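Local coordinates for protein arginine decarboxylase (Campylobacter jejuni subsp. jejuni, PDB 3NZP) that probably catalyses the pyridoxal 5'-phosphate-dependent decarboxylation of arginine to agmatine, a step of spermidine biosynthesis, at residues G19-N24 / P461-D466; L49-L54 / I538-K543; T534-S539 / E548-A553. All coordinates share one frame; numbering follows the deposited sequence.

Overall arrangement
All three contacts lie in the beta-rich domain that accompanies the pyridoxal-binding barrel, and each reaches one mixed sheet. Interactions 1 and 2 are buried; interaction 3 is partly buried, with exposed residues on 548-553. Strand 534-540 serves interactions 2 and 3, meeting strand 47-50 in parallel and strand 545-551 in antiparallel fashion. Interaction 1 instead brings a short N-terminal hairpin to the end of strand 462-464. Its chemistry, like that of interaction 2, is one backbone hydrogen bond with apolar packing, whereas interaction 3 is a backbone ladder, firm at Glu535-Ile551 and loose at Ile537-Glu548. Ile23 packs on Phe51 and Ile540, joining 1 to 2; an Arg50-Glu535 salt bridge joins 2 to 3.

Interaction 1 of 3, residues G19-N24 / P461-D466; sequences GKVCIN and PIMPLD
Val21 meets Met463, Pro464 and Leu465 where the N-terminal hairpin of strands 14-16 and 21-23 comes against the end of strand 462-464. Its CB lies 4.0 Å from CE of Met463, a selenomethionine. From there the side chain forks. CG1 sits between the backbone N and the carbonyl carbon (chi1 54°), which sets it over the Leu465 backbone, 3.4 Å from Leu465 O and 3.7 Å from Leu465 CA, with Leu465 CG slightly farther off. On the other side of the fork Val21 CG2 comes 4.3 Å from Met463 SE, an outlying approach.

Val21 N donates to Leu465 O at 3.1 Å, with an N-H...O angle of 141° and the nitrogen 44° out of the carbonyl plane. It is the one hydrogen bond between these two segments, whose touching parts run far from antiparallel although the CA atoms of Lys20 and Asp466 are 3.8 Å apart; Gly19 makes a further backbone bond to Leu468 just beyond. Behind Leu465 lie Ile32 and Val35 of helix 31-40 and Phe510 of strand 510-513, so the valine joins a larger apolar layer.

Lys20 NZ stays 6.2 Å from Asp466 OD1 and has instead a long, weak ion pair with Asp33. The hairpin is therefore joined to the sheet domain by apolar contact and backbone polarity, with charge playing at most a distant part.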
ATOM      1  N   GLY B  19      -7.735 -25.683 -24.163  1.00 70.34           N
ATOM      2  CA  GLY B  19      -8.125 -25.648 -22.766  1.00 71.11           C
ATOM      3  C   GLY B  19      -7.144 -24.856 -21.917  1.00 68.27           C
ATOM      4  O   GLY B  19      -7.148 -24.966 -20.696  1.00 65.88           O
ATOM      5  N   LYS B  20      -6.301 -24.055 -22.559  1.00 63.72           N
ATOM      6  CA  LYS B  20      -5.323 -23.261 -21.838  1.00 62.16           C
ATOM      7  C   LYS B  20      -5.176 -21.863 -22.436  1.00 65.26           C
ATOM      8  O   LYS B  20      -5.196 -21.694 -23.655  1.00 65.50           O
ATOM      9  CB  LYS B  20      -3.972 -23.976 -21.847  1.00 59.67           C
ATOM     10  CG  LYS B  20      -3.579 -24.497 -23.213  1.00 66.32           C
ATOM     11  CD  LYS B  20      -2.219 -25.178 -23.194  1.00 71.30           C
ATOM     12  CE  LYS B  20      -2.202 -26.429 -22.335  1.00 67.40           C
ATOM     13  NZ  LYS B  20      -0.861 -27.084 -22.426  1.00 70.56           N
ATOM     14  N   VAL B  21      -5.033 -20.859 -21.576  1.00 64.12           N
ATOM     15  CA  VAL B  21      -4.877 -19.484 -22.036  1.00 60.78           C
ATOM     16  C   VAL B  21      -3.474 -19.265 -22.636  1.00 58.05           C
ATOM     17  O   VAL B  21      -2.472 -19.739 -22.090  1.00 53.65           O
ATOM     18  CB  VAL B  21      -5.137 -18.493 -20.864  1.00 56.59           C
ATOM     19  CG1 VAL B  21      -4.264 -18.850 -19.689  1.00 60.81           C
ATOM     20  CG2 VAL B  21      -4.869 -17.062 -21.306  1.00 52.16           C
ATOM     21  N   CYS B  22      -3.428 -18.561 -23.772  1.00 60.99           N
ATOM     22  CA  CYS B  22      -2.180 -18.253 -24.489  1.00 60.44           C
ATOM     23  C   CYS B  22      -2.114 -16.800 -24.936  1.00 59.10           C
ATOM     24  O   CYS B  22      -3.087 -16.045 -24.834  1.00 61.33           O
ATOM     25  CB  CYS B  22      -2.042 -19.088 -25.762  1.00 59.29           C
ATOM     26  SG  CYS B  22      -2.809 -20.687 -25.715  1.00 61.06           S
ATOM     27  N   ILE B  23      -0.956 -16.432 -25.469  1.00 53.03           N
ATOM     28  CA  ILE B  23      -0.736 -15.090 -25.972  1.00 51.92           C
ATOM     29  C   ILE B  23      -1.137 -15.123 -27.443  1.00 55.98           C
ATOM     30  O   ILE B  23      -0.520 -15.815 -28.248  1.00 60.99           O
ATOM     31  CB  ILE B  23       0.745 -14.697 -25.859  1.00 44.51           C
ATOM     32  CG1 ILE B  23       1.207 -14.785 -24.400  1.00 40.02           C
ATOM     33  CG2 ILE B  23       0.945 -13.324 -26.448  1.00 44.91           C
ATOM     34  CD1 ILE B  23       0.362 -14.012 -23.401  1.00 32.69           C
ATOM     35  N   ASN B  24      -2.184 -14.394 -27.796  1.00 56.54           N
ATOM     36  CA  ASN B  24      -2.632 -14.396 -29.174  1.00 54.15           C
ATOM     37  C   ASN B  24      -1.670 -13.615 -30.059  1.00 51.93           C
ATOM     38  O   ASN B  24      -1.955 -12.481 -30.433  1.00 60.16           O
ATOM     39  CB  ASN B  24      -4.033 -13.794 -29.274  1.00 55.18           C
ATOM     40  CG  ASN B  24      -4.727 -14.182 -30.552  1.00 61.13           C
ATOM     41  OD1 ASN B  24      -4.335 -13.763 -31.637  1.00 62.68           O
ATOM     42  ND2 ASN B  24      -5.757 -15.016 -30.432  1.00 69.91           N
ATOM     43  N   PRO B 461      -8.517  -9.259 -13.247  1.00 36.48           N
ATOM     44  CA  PRO B 461      -9.092 -10.498 -13.760  1.00 37.79           C
ATOM     45  C   PRO B 461      -8.301 -11.700 -13.286  1.00 40.89           C
ATOM     46  O   PRO B 461      -7.070 -11.669 -13.235  1.00 43.13           O
ATOM     47  CB  PRO B 461      -9.041 -10.307 -15.276  1.00 33.95           C
ATOM     48  CG  PRO B 461      -7.914  -9.330 -15.473  1.00 41.93           C
ATOM     49  CD  PRO B 461      -8.128  -8.358 -14.343  1.00 37.91           C
ATOM     50  N   ILE B 462      -9.019 -12.763 -12.935  1.00 48.21           N
ATOM     51  CA  ILE B 462      -8.388 -13.990 -12.444  1.00 46.18           C
ATOM     52  C   ILE B 462      -8.931 -15.225 -13.154  1.00 41.92           C
ATOM     53  O   ILE B 462     -10.138 -15.435 -13.178  1.00 44.10           O
ATOM     54  CB  ILE B 462      -8.644 -14.126 -10.939  1.00 37.59           C
ATOM     55  CG1 ILE B 462      -8.019 -12.939 -10.215  1.00 43.54           C
ATOM     56  CG2 ILE B 462      -8.096 -15.438 -10.441  1.00 34.40           C
ATOM     57  CD1 ILE B 462      -8.386 -12.842  -8.760  1.00 38.08           C
HETATM   58  N   MSE B 463      -8.048 -16.034 -13.733  1.00 34.13           N
HETATM   59  CA  MSE B 463      -8.476 -17.251 -14.423  1.00 46.48           C
HETATM   60  C   MSE B 463      -7.359 -18.291 -14.435  1.00 49.62           C
HETATM   61  O   MSE B 463      -6.179 -17.937 -14.496  1.00 56.03           O
HETATM   62  CB  MSE B 463      -8.865 -16.956 -15.868  1.00 50.69           C
HETATM   63  CG  MSE B 463      -7.677 -16.663 -16.751  1.00 54.95           C
HETATM   64 SE   MSE B 463      -8.186 -16.405 -18.585  1.00 78.94          SE
HETATM   65  CE  MSE B 463      -8.644 -18.229 -19.027  1.00 79.53           C
ATOM     66  N   PRO B 464      -7.712 -19.584 -14.381  1.00 43.52           N
ATOM     67  CA  PRO B 464      -6.715 -20.654 -14.386  1.00 40.40           C
ATOM     68  C   PRO B 464      -5.924 -20.637 -15.680  1.00 41.64           C
ATOM     69  O   PRO B 464      -6.415 -20.158 -16.699  1.00 45.17           O
ATOM     70  CB  PRO B 464      -7.559 -21.908 -14.266  1.00 49.67           C
ATOM     71  CG  PRO B 464      -8.762 -21.428 -13.525  1.00 49.77           C
ATOM     72  CD  PRO B 464      -9.059 -20.137 -14.203  1.00 40.00           C
ATOM     73  N   LEU B 465      -4.712 -21.173 -15.651  1.00 34.36           N
ATOM     74  CA  LEU B 465      -3.892 -21.185 -16.850  1.00 39.61           C
ATOM     75  C   LEU B 465      -4.237 -22.287 -17.836  1.00 42.43           C
ATOM     76  O   LEU B 465      -3.892 -22.205 -19.016  1.00 41.16           O
ATOM     77  CB  LEU B 465      -2.418 -21.284 -16.483  1.00 40.25           C
ATOM     78  CG  LEU B 465      -1.724 -19.934 -16.283  1.00 42.83           C
ATOM     79  CD1 LEU B 465      -2.408 -19.166 -15.166  1.00 42.89           C
ATOM     80  CD2 LEU B 465      -0.251 -20.169 -15.970  1.00 43.94           C
ATOM     81  N   ASP B 466      -4.915 -23.315 -17.349  1.00 45.70           N
ATOM     82  CA  ASP B 466      -5.286 -24.444 -18.184  1.00 46.02           C
ATOM     83  C   ASP B 466      -6.561 -25.074 -17.649  1.00 48.13           C
ATOM     84  O   ASP B 466      -7.181 -24.559 -16.713  1.00 46.59           O
ATOM     85  CB  ASP B 466      -4.161 -25.481 -18.182  1.00 40.70           C
ATOM     86  CG  ASP B 466      -4.011 -26.179 -16.837  1.00 53.47           C
ATOM     87  OD1 ASP B 466      -3.110 -27.040 -16.700  1.00 58.05           O
ATOM     88  OD2 ASP B 466      -4.795 -25.873 -15.905  1.00 59.64           O
TER

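Interaction 2 of 3, residues L49-L54 / I538-K543; sequences LRFPHL and ISINEK
Phe51 and Ile538 carry the buried half of this contact, their side chains lying side by side and pointing the same way. A chi1 of -67° puts Phe51 CG beside its backbone N; the ring beyond it lies obliquely to the isoleucine, Phe51 CE1 being 3.5 Å from Ile538 CB and 3.7 Å from Ile538 CG2. Ile538 N donates to Arg50 O at 2.8 Å, the N-H...O angle being 158°, which fixes the isoleucine against strand 47-50. Pro52, opening helix 52-72 after Phe51 at its N-cap, puts CD 3.1 Å from Ile538 O.

Toward solvent the contact thins. Ile540, partly exposed, reaches Phe51 with its tip alone, CD1 to CD1 at 4.2 Å, and past it the chain enters an exposed turn where Glu542 is poorly ordered. Arg50 sends its guanidinium away from the contact, to salt bridges with Glu521 and Glu535.

Strands 47-50 and 534-540 run parallel as neighbours in the mixed sheet, just where the first gives way to helix 52-72; Ile34 of helix 31-40 packs on both Phe51 and Ile538, and Tyr545 and Val547 of strand 545-551 adjoin Ile538.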
ATOM      1  N   LEU B  49       5.396 -12.569 -15.170  1.00 39.07           N
ATOM      2  CA  LEU B  49       5.856 -12.646 -16.553  1.00 36.11           C
ATOM      3  C   LEU B  49       5.579 -11.348 -17.294  1.00 36.87           C
ATOM      4  O   LEU B  49       4.507 -10.761 -17.144  1.00 38.10           O
ATOM      5  CB  LEU B  49       5.172 -13.791 -17.292  1.00 32.75           C
ATOM      6  CG  LEU B  49       5.405 -15.157 -16.648  1.00 31.95           C
ATOM      7  CD1 LEU B  49       4.754 -16.260 -17.472  1.00 33.82           C
ATOM      8  CD2 LEU B  49       6.894 -15.382 -16.544  1.00 34.24           C
ATOM      9  N   ARG B  50       6.554 -10.895 -18.077  1.00 32.86           N
ATOM     10  CA  ARG B  50       6.403  -9.679 -18.863  1.00 32.71           C
ATOM     11  C   ARG B  50       6.440 -10.057 -20.338  1.00 36.44           C
ATOM     12  O   ARG B  50       7.342 -10.775 -20.791  1.00 36.43           O
ATOM     13  CB  ARG B  50       7.531  -8.691 -18.579  1.00 24.69           C
ATOM     14  CG  ARG B  50       7.511  -8.044 -17.226  1.00 27.11           C
ATOM     15  CD  ARG B  50       8.614  -6.985 -17.138  1.00 34.72           C
ATOM     16  NE  ARG B  50       9.067  -6.764 -15.761  1.00 39.26           N
ATOM     17  CZ  ARG B  50       8.310  -6.267 -14.784  1.00 39.60           C
ATOM     18  NH1 ARG B  50       7.049  -5.926 -15.026  1.00 31.92           N
ATOM     19  NH2 ARG B  50       8.817  -6.127 -13.566  1.00 35.66           N
ATOM     20  N   PHE B  51       5.459  -9.567 -21.086  1.00 32.86           N
ATOM     21  CA  PHE B  51       5.370  -9.840 -22.512  1.00 29.76           C
ATOM     22  C   PHE B  51       5.556  -8.551 -23.306  1.00 30.15           C
ATOM     23  O   PHE B  51       4.594  -7.822 -23.572  1.00 32.71           O
ATOM     24  CB  PHE B  51       4.012 -10.464 -22.828  1.00 27.33           C
ATOM     25  CG  PHE B  51       3.832 -11.831 -22.248  1.00 32.21           C
ATOM     26  CD1 PHE B  51       4.421 -12.938 -22.855  1.00 28.08           C
ATOM     27  CD2 PHE B  51       3.068 -12.017 -21.098  1.00 35.09           C
ATOM     28  CE1 PHE B  51       4.252 -14.208 -22.333  1.00 29.37           C
ATOM     29  CE2 PHE B  51       2.891 -13.288 -20.558  1.00 34.60           C
ATOM     30  CZ  PHE B  51       3.484 -14.391 -21.181  1.00 38.77           C
ATOM     31  N   PRO B  52       6.802  -8.252 -23.700  1.00 27.42           N
ATOM     32  CA  PRO B  52       7.099  -7.044 -24.463  1.00 31.60           C
ATOM     33  C   PRO B  52       6.143  -6.847 -25.632  1.00 39.40           C
ATOM     34  O   PRO B  52       5.734  -5.724 -25.920  1.00 47.49           O
ATOM     35  CB  PRO B  52       8.529  -7.270 -24.929  1.00 27.20           C
ATOM     36  CG  PRO B  52       9.102  -8.111 -23.854  1.00 25.64           C
ATOM     37  CD  PRO B  52       7.999  -9.092 -23.580  1.00 31.69           C
ATOM     38  N   HIS B  53       5.777  -7.930 -26.306  1.00 41.00           N
ATOM     39  CA  HIS B  53       4.866  -7.823 -27.436  1.00 46.12           C
ATOM     40  C   HIS B  53       3.591  -7.057 -27.085  1.00 42.19           C
ATOM     41  O   HIS B  53       3.132  -6.214 -27.858  1.00 44.39           O
ATOM     42  CB  HIS B  53       4.502  -9.215 -27.970  1.00 53.59           C
ATOM     43  CG  HIS B  53       3.326  -9.211 -28.895  1.00 58.98           C
ATOM     44  ND1 HIS B  53       2.087  -9.694 -28.525  1.00 57.65           N
ATOM     45  CD2 HIS B  53       3.186  -8.744 -30.160  1.00 60.69           C
ATOM     46  CE1 HIS B  53       1.236  -9.526 -29.522  1.00 62.04           C
ATOM     47  NE2 HIS B  53       1.877  -8.952 -30.526  1.00 66.67           N
ATOM     48  N   LEU B  54       3.020  -7.356 -25.925  1.00 34.67           N
ATOM     49  CA  LEU B  54       1.806  -6.683 -25.485  1.00 32.42           C
ATOM     50  C   LEU B  54       2.053  -5.183 -25.389  1.00 34.05           C
ATOM     51  O   LEU B  54       1.196  -4.372 -25.749  1.00 29.80           O
ATOM     52  CB  LEU B  54       1.362  -7.237 -24.128  1.00 33.18           C
ATOM     53  CG  LEU B  54       0.284  -8.328 -24.159  1.00 28.33           C
ATOM     54  CD1 LEU B  54       0.505  -9.225 -25.338  1.00 30.83           C
ATOM     55  CD2 LEU B  54       0.318  -9.132 -22.860  1.00 31.51           C
ATOM     56  N   ILE B 538       9.278 -12.654 -21.453  1.00 38.34           N
ATOM     57  CA  ILE B 538       9.031 -13.608 -22.530  1.00 40.77           C
ATOM     58  C   ILE B 538       8.948 -12.974 -23.914  1.00 46.34           C
ATOM     59  O   ILE B 538       8.079 -12.139 -24.172  1.00 52.39           O
ATOM     60  CB  ILE B 538       7.728 -14.387 -22.279  1.00 35.63           C
ATOM     61  CG1 ILE B 538       7.727 -14.936 -20.858  1.00 37.24           C
ATOM     62  CG2 ILE B 538       7.611 -15.531 -23.251  1.00 38.54           C
ATOM     63  CD1 ILE B 538       8.997 -15.670 -20.508  1.00 29.76           C
ATOM     64  N   SER B 539       9.854 -13.380 -24.801  1.00 46.66           N
ATOM     65  CA  SER B 539       9.876 -12.865 -26.165  1.00 45.28           C
ATOM     66  C   SER B 539       9.179 -13.851 -27.083  1.00 43.24           C
ATOM     67  O   SER B 539       9.311 -15.057 -26.922  1.00 47.67           O
ATOM     68  CB  SER B 539      11.310 -12.665 -26.634  1.00 44.50           C
ATOM     69  OG  SER B 539      11.326 -12.028 -27.898  1.00 58.10           O
ATOM     70  N   ILE B 540       8.440 -13.347 -28.057  1.00 44.65           N
ATOM     71  CA  ILE B 540       7.725 -14.238 -28.954  1.00 44.90           C
ATOM     72  C   ILE B 540       7.972 -13.884 -30.414  1.00 53.82           C
ATOM     73  O   ILE B 540       8.036 -12.705 -30.773  1.00 62.65           O
ATOM     74  CB  ILE B 540       6.212 -14.167 -28.671  1.00 38.16           C
ATOM     75  CG1 ILE B 540       5.930 -14.373 -27.180  1.00 40.15           C
ATOM     76  CG2 ILE B 540       5.496 -15.240 -29.437  1.00 37.17           C
ATOM     77  CD1 ILE B 540       4.450 -14.290 -26.820  1.00 32.03           C
ATOM     78  N   ASN B 541       8.117 -14.903 -31.259  1.00 58.31           N
ATOM     79  CA  ASN B 541       8.334 -14.689 -32.696  1.00 63.15           C
ATOM     80  C   ASN B 541       7.726 -15.839 -33.495  1.00 64.76           C
ATOM     81  O   ASN B 541       6.987 -16.658 -32.942  1.00 65.56           O
ATOM     82  CB  ASN B 541       9.827 -14.555 -33.007  1.00 54.68           C
ATOM     83  CG  ASN B 541      10.585 -15.844 -32.790  1.00 65.60           C
ATOM     84  OD1 ASN B 541      10.107 -16.756 -32.114  1.00 66.74           O
ATOM     85  ND2 ASN B 541      11.788 -15.923 -33.354  1.00 69.75           N
ATOM     86  N   GLU B 542       8.027 -15.899 -34.789  1.00 68.61           N
ATOM     87  CA  GLU B 542       7.482 -16.949 -35.649  1.00 70.12           C
ATOM     88  C   GLU B 542       7.984 -18.344 -35.277  1.00 68.88           C
ATOM     89  O   GLU B 542       7.316 -19.341 -35.556  1.00 67.20           O
ATOM     90  CB  GLU B 542       7.802 -16.654 -37.122  1.00 75.95           C
ATOM     91  CG  GLU B 542       9.294 -16.559 -37.446  1.00 88.70           C
ATOM     92  CD  GLU B 542       9.855 -15.152 -37.314  1.00 96.54           C
ATOM     93  OE1 GLU B 542       9.497 -14.287 -38.145  1.00105.52           O
ATOM     94  OE2 GLU B 542      10.655 -14.909 -36.385  1.00102.42           O
ATOM     95  N   LYS B 543       9.155 -18.404 -34.646  1.00 69.80           N
ATOM     96  CA  LYS B 543       9.773 -19.668 -34.226  1.00 70.77           C
ATOM     97  C   LYS B 543       9.136 -20.186 -32.934  1.00 69.79           C
ATOM     98  O   LYS B 543       9.127 -21.387 -32.670  1.00 58.41           O
ATOM     99  CB  LYS B 543      11.277 -19.465 -33.989  1.00 71.98           C
ATOM    100  CG  LYS B 543      11.984 -18.637 -35.051  1.00 74.16           C
ATOM    101  CD  LYS B 543      11.960 -19.322 -36.406  1.00 83.29           C
ATOM    102  CE  LYS B 543      12.505 -18.415 -37.507  1.00 82.14           C
ATOM    103  NZ  LYS B 543      13.873 -17.900 -37.208  1.00 83.59           N
TER

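Interaction 3 of 3, residues T534-S539 / E548-A553; sequences TEAIIS and EGIIEA
Strand 534-539 runs antiparallel to the weakly bonded strand 548-551, their axes coming within 4.7 Å at closest approach with 173° between their directions. Glu535 and Ile551 form a hydrogen-bonded pair: Glu535 N gives to Ile551 O at 3.1 Å and Ile551 N to Glu535 O at 2.8 Å. A further bond runs from Ile537 N to Glu548 O at 2.9 Å, while the return bond from Glu548 N is weak.

Glu535 and Ile551 also lie side by side on one face of the sheet, Glu535 CG 3.8 Å from Ile551 CB. Past this methylene contact the carboxylate leads on to its partner Arg50. On the opposite face Ala536 CB meets Ile550 CG1 at 4.2 Å, and Leu38 of helix 31-40 packs on both residues.

The strands form a beta hairpin whose strand 534-540 lies between 47-50 and 545-551 in the mixed sheet. With Ile537 N bonded to Glu548 O and the CA of Ala536 nearest that of Ile550, Gly549 is an extra residue in the register, consistent with a beta bulge; its phi is positive, 61°.

At the start of strand 534-540, where its partner ends, Thr534 has OG1 anti to its carbonyl carbon (chi1 -67°), and Thr534 OG1 accepts from Ala553 N at 2.9 Å, holding the chain just beyond the last strand pair. Thr534 CG2 lies 3.2 Å from Ile551 O and also reaches Ile550 CG2. Ile551 packs on Asp564 of the second subunit.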
ATOM      1  N   THR B 534       9.883 -13.917  -8.518  1.00 37.68           N
ATOM      2  CA  THR B 534      10.775 -14.016  -9.657  1.00 37.07           C
ATOM      3  C   THR B 534      10.054 -13.493 -10.894  1.00 38.78           C
ATOM      4  O   THR B 534       8.882 -13.791 -11.105  1.00 36.41           O
ATOM      5  CB  THR B 534      11.194 -15.462  -9.910  1.00 36.30           C
ATOM      6  OG1 THR B 534      12.001 -15.922  -8.823  1.00 39.42           O
ATOM      7  CG2 THR B 534      11.974 -15.564 -11.196  1.00 29.73           C
ATOM      8  N   GLU B 535      10.738 -12.694 -11.703  1.00 39.59           N
ATOM      9  CA  GLU B 535      10.112 -12.184 -12.909  1.00 36.12           C
ATOM     10  C   GLU B 535      10.933 -12.596 -14.115  1.00 37.56           C
ATOM     11  O   GLU B 535      12.149 -12.772 -14.021  1.00 40.06           O
ATOM     12  CB  GLU B 535       9.985 -10.667 -12.859  1.00 44.96           C
ATOM     13  CG  GLU B 535      11.281  -9.902 -13.069  1.00 53.26           C
ATOM     14  CD  GLU B 535      11.044  -8.388 -13.152  1.00 61.60           C
ATOM     15  OE1 GLU B 535      10.663  -7.780 -12.109  1.00 44.47           O
ATOM     16  OE2 GLU B 535      11.227  -7.819 -14.265  1.00 49.46           O
ATOM     17  N   ALA B 536      10.266 -12.772 -15.248  1.00 36.75           N
ATOM     18  CA  ALA B 536      10.946 -13.179 -16.465  1.00 38.82           C
ATOM     19  C   ALA B 536      10.315 -12.468 -17.643  1.00 39.52           C
ATOM     20  O   ALA B 536       9.109 -12.228 -17.644  1.00 42.11           O
ATOM     21  CB  ALA B 536      10.831 -14.689 -16.642  1.00 37.02           C
ATOM     22  N   ILE B 537      11.129 -12.137 -18.641  1.00 36.58           N
ATOM     23  CA  ILE B 537      10.649 -11.456 -19.843  1.00 39.46           C
ATOM     24  C   ILE B 537      10.507 -12.446 -20.987  1.00 38.40           C
ATOM     25  O   ILE B 537      11.497 -13.006 -21.447  1.00 47.69           O
ATOM     26  CB  ILE B 537      11.620 -10.374 -20.254  1.00 40.08           C
ATOM     27  CG1 ILE B 537      11.787  -9.408 -19.086  1.00 41.48           C
ATOM     28  CG2 ILE B 537      11.136  -9.690 -21.531  1.00 31.80           C
ATOM     29  CD1 ILE B 537      12.874  -8.402 -19.298  1.00 62.53           C
ATOM     30  N   ILE B 538       9.278 -12.654 -21.453  1.00 38.34           N
ATOM     31  CA  ILE B 538       9.031 -13.608 -22.530  1.00 40.77           C
ATOM     32  C   ILE B 538       8.948 -12.974 -23.914  1.00 46.34           C
ATOM     33  O   ILE B 538       8.079 -12.139 -24.172  1.00 52.39           O
ATOM     34  CB  ILE B 538       7.728 -14.387 -22.279  1.00 35.63           C
ATOM     35  CG1 ILE B 538       7.727 -14.936 -20.858  1.00 37.24           C
ATOM     36  CG2 ILE B 538       7.611 -15.531 -23.251  1.00 38.54           C
ATOM     37  CD1 ILE B 538       8.997 -15.670 -20.508  1.00 29.76           C
ATOM     38  N   SER B 539       9.854 -13.380 -24.801  1.00 46.66           N
ATOM     39  CA  SER B 539       9.876 -12.865 -26.165  1.00 45.28           C
ATOM     40  C   SER B 539       9.179 -13.851 -27.083  1.00 43.24           C
ATOM     41  O   SER B 539       9.311 -15.057 -26.922  1.00 47.67           O
ATOM     42  CB  SER B 539      11.310 -12.665 -26.634  1.00 44.50           C
ATOM     43  OG  SER B 539      11.326 -12.028 -27.898  1.00 58.10           O
ATOM     44  N   GLU B 548      13.776 -15.104 -21.134  1.00 46.74           N
ATOM     45  CA  GLU B 548      14.998 -14.316 -21.029  1.00 55.29           C
ATOM     46  C   GLU B 548      14.874 -13.198 -20.004  1.00 54.79           C
ATOM     47  O   GLU B 548      13.771 -12.796 -19.653  1.00 64.61           O
ATOM     48  CB  GLU B 548      15.365 -13.729 -22.386  1.00 54.85           C
ATOM     49  CG  GLU B 548      14.264 -12.934 -23.040  1.00 57.88           C
ATOM     50  CD  GLU B 548      14.592 -12.613 -24.484  1.00 70.08           C
ATOM     51  OE1 GLU B 548      14.552 -13.546 -25.331  1.00 73.81           O
ATOM     52  OE2 GLU B 548      14.900 -11.433 -24.767  1.00 61.73           O
ATOM     53  N   GLY B 549      16.005 -12.711 -19.512  1.00 52.62           N
ATOM     54  CA  GLY B 549      15.967 -11.644 -18.528  1.00 51.93           C
ATOM     55  C   GLY B 549      15.249 -12.031 -17.250  1.00 54.73           C
ATOM     56  O   GLY B 549      14.334 -11.339 -16.785  1.00 63.69           O
ATOM     57  N   ILE B 550      15.671 -13.148 -16.676  1.00 48.28           N
ATOM     58  CA  ILE B 550      15.089 -13.646 -15.445  1.00 42.10           C
ATOM     59  C   ILE B 550      15.691 -12.921 -14.239  1.00 35.76           C
ATOM     60  O   ILE B 550      16.869 -12.578 -14.233  1.00 39.57           O
ATOM     61  CB  ILE B 550      15.361 -15.159 -15.324  1.00 42.60           C
ATOM     62  CG1 ILE B 550      14.834 -15.860 -16.575  1.00 50.67           C
ATOM     63  CG2 ILE B 550      14.712 -15.721 -14.092  1.00 36.08           C
ATOM     64  CD1 ILE B 550      15.117 -17.351 -16.613  1.00 53.31           C
ATOM     65  N   ILE B 551      14.864 -12.645 -13.241  1.00 38.13           N
ATOM     66  CA  ILE B 551      15.326 -12.010 -12.011  1.00 39.25           C
ATOM     67  C   ILE B 551      14.777 -12.903 -10.911  1.00 41.26           C
ATOM     68  O   ILE B 551      13.582 -12.871 -10.596  1.00 40.94           O
ATOM     69  CB  ILE B 551      14.752 -10.589 -11.809  1.00 43.41           C
ATOM     70  CG1 ILE B 551      15.172  -9.681 -12.949  1.00 47.03           C
ATOM     71  CG2 ILE B 551      15.339  -9.977 -10.546  1.00 39.29           C
ATOM     72  CD1 ILE B 551      16.673  -9.528 -13.037  1.00 54.94           C
ATOM     73  N   GLU B 552      15.649 -13.713 -10.338  1.00 35.28           N
ATOM     74  CA  GLU B 552      15.237 -14.637  -9.306  1.00 37.43           C
ATOM     75  C   GLU B 552      14.872 -13.898  -8.019  1.00 34.42           C
ATOM     76  O   GLU B 552      15.433 -12.845  -7.716  1.00 31.10           O
ATOM     77  CB  GLU B 552      16.366 -15.649  -9.075  1.00 49.76           C
ATOM     78  CG  GLU B 552      16.030 -16.844  -8.214  1.00 61.48           C
ATOM     79  CD  GLU B 552      17.009 -17.965  -8.450  1.00 70.93           C
ATOM     80  OE1 GLU B 552      18.148 -17.656  -8.861  1.00 79.17           O
ATOM     81  OE2 GLU B 552      16.654 -19.141  -8.233  1.00 79.93           O
ATOM     82  N   ALA B 553      13.912 -14.441  -7.278  1.00 30.02           N
ATOM     83  CA  ALA B 553      13.461 -13.839  -6.030  1.00 27.38           C
ATOM     84  C   ALA B 553      14.544 -13.885  -4.954  1.00 35.29           C
ATOM     85  O   ALA B 553      15.223 -14.905  -4.786  1.00 39.73           O
ATOM     86  CB  ALA B 553      12.223 -14.553  -5.543  1.00 21.08           C
TER